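Local coordinates for 39 kDa initiator binding protein (Trichomonas vaginalis, PDB 1Q87) that probably recognises the initiator element of core promoters as a DNA-binding protein, this chain being its C-terminal domain, at residues 102-114 and 170-182. Sequence-based numbering, arbitrary orientation.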
# COMPACT_ATOMS: atom_id res chain seq x y z
N LEU A 102 0.25 -7.24 -0.44
CA LEU A 102 -0.80 -7.23 0.56
C LEU A 102 -0.40 -6.28 1.73
O LEU A 102 -1.26 -5.66 2.38
CB LEU A 102 -1.05 -8.67 1.07
CG LEU A 102 -1.86 -9.61 0.12
CD1 LEU A 102 -1.70 -11.06 0.51
CD2 LEU A 102 -3.35 -9.23 0.14
N ALA A 103 0.89 -6.14 1.96
CA ALA A 103 1.41 -5.27 3.02
C ALA A 103 1.12 -3.82 2.67
O ALA A 103 0.76 -3.06 3.54
CB ALA A 103 2.93 -5.46 3.19
N MET A 104 1.29 -3.46 1.41
CA MET A 104 1.02 -2.09 0.97
C MET A 104 -0.46 -1.75 0.95
O MET A 104 -0.86 -0.72 1.48
CB MET A 104 1.55 -1.81 -0.44
CG MET A 104 3.05 -2.03 -0.61
SD MET A 104 3.51 -1.61 -2.25
CE MET A 104 3.34 -3.26 -3.06
N PHE A 105 -1.28 -2.62 0.36
CA PHE A 105 -2.71 -2.34 0.23
C PHE A 105 -3.75 -3.34 0.75
O PHE A 105 -4.91 -3.21 0.42
CB PHE A 105 -3.01 -2.08 -1.22
CG PHE A 105 -2.18 -0.99 -1.82
CD1 PHE A 105 -2.39 0.36 -1.46
CD2 PHE A 105 -1.26 -1.29 -2.81
CE1 PHE A 105 -1.66 1.38 -2.10
CE2 PHE A 105 -0.53 -0.28 -3.46
CZ PHE A 105 -0.72 1.05 -3.11
N GLY A 106 -3.35 -4.34 1.53
CA GLY A 106 -4.31 -5.27 2.07
C GLY A 106 -5.06 -4.67 3.27
O GLY A 106 -4.76 -3.55 3.69
N PRO A 107 -6.03 -5.41 3.86
CA PRO A 107 -6.41 -6.78 3.44
C PRO A 107 -7.00 -6.87 2.04
O PRO A 107 -7.38 -5.86 1.42
CB PRO A 107 -7.43 -7.23 4.50
CG PRO A 107 -7.47 -6.10 5.54
CD PRO A 107 -7.01 -4.86 4.81
N TYR A 108 -7.06 -8.10 1.53
CA TYR A 108 -7.57 -8.29 0.18
C TYR A 108 -9.06 -7.86 0.02
O TYR A 108 -9.44 -7.39 -1.03
CB TYR A 108 -7.34 -9.74 -0.25
CG TYR A 108 -8.53 -10.65 -0.04
CD1 TYR A 108 -9.52 -10.75 -1.02
CD2 TYR A 108 -8.65 -11.40 1.11
CE1 TYR A 108 -10.60 -11.58 -0.85
CE2 TYR A 108 -9.72 -12.24 1.30
CZ TYR A 108 -10.70 -12.32 0.31
OH TYR A 108 -11.81 -13.11 0.50
N GLU A 109 -9.88 -8.01 1.07
CA GLU A 109 -11.28 -7.58 0.96
C GLU A 109 -11.44 -6.18 0.42
O GLU A 109 -12.41 -5.91 -0.27
CB GLU A 109 -12.01 -7.60 2.31
CG GLU A 109 -12.31 -9.00 2.85
CD GLU A 109 -11.05 -9.70 3.38
OE1 GLU A 109 -9.95 -9.09 3.32
OE2 GLU A 109 -11.17 -10.85 3.87
N THR A 110 -10.53 -5.27 0.74
CA THR A 110 -10.70 -3.92 0.20
C THR A 110 -9.46 -3.39 -0.53
O THR A 110 -9.28 -2.18 -0.73
CB THR A 110 -11.17 -2.94 1.35
OG1 THR A 110 -10.24 -2.99 2.44
CG2 THR A 110 -12.59 -3.39 1.88
N ILE A 111 -8.65 -4.31 -1.05
CA ILE A 111 -7.43 -3.89 -1.66
C ILE A 111 -7.53 -2.83 -2.73
O ILE A 111 -6.72 -1.89 -2.79
CB ILE A 111 -6.62 -5.09 -2.17
CG1 ILE A 111 -5.28 -4.59 -2.71
CG2 ILE A 111 -7.41 -5.90 -3.20
CD1 ILE A 111 -4.13 -5.14 -1.96
N MET A 112 -8.54 -2.95 -3.56
CA MET A 112 -8.70 -1.99 -4.64
C MET A 112 -9.20 -0.64 -4.17
O MET A 112 -9.08 0.35 -4.87
CB MET A 112 -9.61 -2.60 -5.68
CG MET A 112 -8.95 -3.77 -6.36
SD MET A 112 -7.77 -3.21 -7.58
CE MET A 112 -6.44 -4.09 -7.13
N LEU A 113 -9.76 -0.57 -2.97
CA LEU A 113 -10.22 0.71 -2.47
C LEU A 113 -9.00 1.46 -2.01
O LEU A 113 -8.83 2.63 -2.40
CB LEU A 113 -11.21 0.56 -1.31
CG LEU A 113 -12.49 -0.18 -1.69
CD1 LEU A 113 -13.43 -0.25 -0.46
CD2 LEU A 113 -13.15 0.54 -2.89
N LYS A 114 -8.15 0.80 -1.21
CA LYS A 114 -6.92 1.44 -0.72
C LYS A 114 -6.08 1.94 -1.89
O LYS A 114 -5.62 3.09 -1.89
CB LYS A 114 -6.09 0.48 0.14
CG LYS A 114 -6.87 0.03 1.38
CD LYS A 114 -5.97 -0.31 2.54
CE LYS A 114 -6.74 -0.79 3.71
NZ LYS A 114 -5.78 -1.47 4.64
N TRP A 170 2.29 4.10 8.14
CA TRP A 170 2.03 2.67 7.92
C TRP A 170 0.63 2.18 7.60
O TRP A 170 -0.35 2.49 8.32
CB TRP A 170 2.51 1.87 9.14
CG TRP A 170 4.02 1.91 9.36
CD1 TRP A 170 4.91 0.92 9.07
CD2 TRP A 170 4.80 2.99 9.91
NE1 TRP A 170 6.18 1.31 9.39
CE2 TRP A 170 6.15 2.58 9.91
CE3 TRP A 170 4.49 4.27 10.40
CZ2 TRP A 170 7.18 3.39 10.40
CZ3 TRP A 170 5.51 5.07 10.88
CH2 TRP A 170 6.84 4.62 10.87
N ASN A 171 0.54 1.39 6.52
CA ASN A 171 -0.73 0.81 6.18
C ASN A 171 -0.84 -0.33 7.15
O ASN A 171 0.15 -1.01 7.40
CB ASN A 171 -0.74 0.25 4.77
CG ASN A 171 -2.02 -0.55 4.49
OD1 ASN A 171 -3.12 -0.02 4.62
ND2 ASN A 171 -1.87 -1.83 4.12
N LYS A 172 -2.02 -0.51 7.75
CA LYS A 172 -2.27 -1.63 8.65
C LYS A 172 -2.92 -2.71 7.75
O LYS A 172 -4.11 -2.65 7.45
CB LYS A 172 -3.23 -1.21 9.75
CG LYS A 172 -2.81 0.03 10.51
CD LYS A 172 -1.69 -0.28 11.49
CE LYS A 172 -2.20 -1.04 12.72
NZ LYS A 172 -1.08 -1.53 13.59
N PRO A 173 -2.15 -3.71 7.31
CA PRO A 173 -2.65 -4.78 6.43
C PRO A 173 -3.81 -5.65 6.92
O PRO A 173 -4.35 -6.39 6.13
CB PRO A 173 -1.40 -5.62 6.09
CG PRO A 173 -0.26 -4.97 6.83
CD PRO A 173 -0.87 -4.09 7.91
N LEU A 174 -4.19 -5.58 8.19
CA LEU A 174 -5.33 -6.38 8.64
C LEU A 174 -6.63 -5.56 8.75
O LEU A 174 -7.68 -6.09 9.08
CB LEU A 174 -5.04 -7.01 10.01
CG LEU A 174 -3.74 -7.81 10.14
CD1 LEU A 174 -3.54 -8.32 11.59
CD2 LEU A 174 -3.80 -8.95 9.16
N ILE A 175 -6.57 -4.27 8.42
CA ILE A 175 -7.73 -3.42 8.55
C ILE A 175 -8.33 -3.00 7.24
O ILE A 175 -7.67 -2.35 6.41
CB ILE A 175 -7.43 -2.16 9.39
CG1 ILE A 175 -6.91 -2.56 10.77
CG2 ILE A 175 -8.68 -1.26 9.48
CD1 ILE A 175 -7.84 -3.43 11.58
N GLU A 176 -9.61 -3.36 7.06
CA GLU A 176 -10.32 -3.04 5.84
C GLU A 176 -10.40 -1.55 5.65
O GLU A 176 -10.38 -0.77 6.59
CB GLU A 176 -11.71 -3.65 5.85
CG GLU A 176 -11.71 -5.16 5.77
CD GLU A 176 -13.10 -5.76 5.67
OE1 GLU A 176 -13.94 -5.19 4.92
OE2 GLU A 176 -13.36 -6.79 6.34
N ALA A 177 -10.47 -1.13 4.41
CA ALA A 177 -10.55 0.29 4.17
C ALA A 177 -11.71 0.99 4.91
O ALA A 177 -11.77 2.22 4.96
CB ALA A 177 -10.63 0.53 2.69
N THR A 178 -12.59 0.19 5.51
CA THR A 178 -13.74 0.73 6.22
C THR A 178 -13.30 1.31 7.56
O THR A 178 -13.91 2.26 8.06
CB THR A 178 -14.87 -0.35 6.45
OG1 THR A 178 -14.43 -1.34 7.38
CG2 THR A 178 -15.22 -1.02 5.16
N GLY A 179 -12.23 0.76 8.13
CA GLY A 179 -11.73 1.26 9.40
C GLY A 179 -10.54 2.23 9.34
O GLY A 179 -10.25 2.87 8.30
N GLN A 180 -9.88 2.37 10.48
CA GLN A 180 -8.69 3.23 10.61
C GLN A 180 -7.47 2.32 10.29
O GLN A 180 -6.92 1.65 11.17
CB GLN A 180 -8.62 3.76 12.03
CG GLN A 180 -9.85 4.56 12.40
CD GLN A 180 -9.61 5.43 13.64
OE1 GLN A 180 -9.44 4.91 14.74
NE2 GLN A 180 -9.56 6.75 13.44
N TYR A 181 -7.07 2.33 9.03
CA TYR A 181 -6.01 1.43 8.56
C TYR A 181 -4.64 2.06 8.35
O TYR A 181 -3.79 1.48 7.69
CB TYR A 181 -6.48 0.78 7.26
CG TYR A 181 -6.75 1.79 6.14
CD1 TYR A 181 -5.72 2.22 5.30
CD2 TYR A 181 -8.04 2.27 5.90
CE1 TYR A 181 -5.98 3.10 4.24
CE2 TYR A 181 -8.31 3.15 4.83
CZ TYR A 181 -7.29 3.55 4.02
OH TYR A 181 -7.57 4.40 3.00
N LEU A 182 -4.47 3.28 8.86
CA LEU A 182 -3.21 3.97 8.80
C LEU A 182 -2.84 4.34 10.23
O LEU A 182 -3.71 4.67 11.04
CB LEU A 182 -3.32 5.21 7.91
CG LEU A 182 -3.49 4.91 6.42
CD1 LEU A 182 -3.35 6.21 5.63
CD2 LEU A 182 -2.46 3.88 5.95
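K114 reaches across to the loop 172-181 and buries its ammonium among carbonyl oxygens. K114 NZ donates to I175 O at 2.7 Å, almost head-on to the carbonyl (C=O...N angle 165°), and to N171 OD1 at 3.0 Å, there in the carbonyl plane on a lone pair. A third bond, rather short in the model, runs back to G106 O within its own segment; together these acceptors probably help hold the amine. The chain gets there extended beyond CG, which is anti to the carbonyl carbon (chi1 -61°), and on the way K114 CE lies over one face of the Y181 ring, 3.7 Å from its centroid in a CH-pi contact.

N171 works with both ends of its amide. While OD1 takes the lysine, N171 ND2 gives a straight bond to A103 O (3.0 Å), staying in its own amide plane but standing above that of the carbonyl, and a longer, weak one to G106 O. Its CG is anti to the backbone N (chi1 171°), which carries the amide toward the carbonyls of A103 and G106.

The lysine and asparagine thus pin the link between two consecutive helices, 95-105 and 111-123, to the connection that leaves strand 165-171 and returns as strand 182-183 of the antiparallel sheet. Two type I turns, K172 to I175 and E176 to G179, shape that connection.

P107, preceded by a cis peptide, lays its ring against the first turn, P107 CG 3.4 Å from L174 C. Farther along, A177 N donates a straight bond to T110 OG1 (2.7 Å), and A177 CB packs on L113 CB. P173 in turn touches F35 of helix 29-47, and Y181 OH is hydrogen-bonded to W193 N, which probably helps hold the ring against the lysine chain.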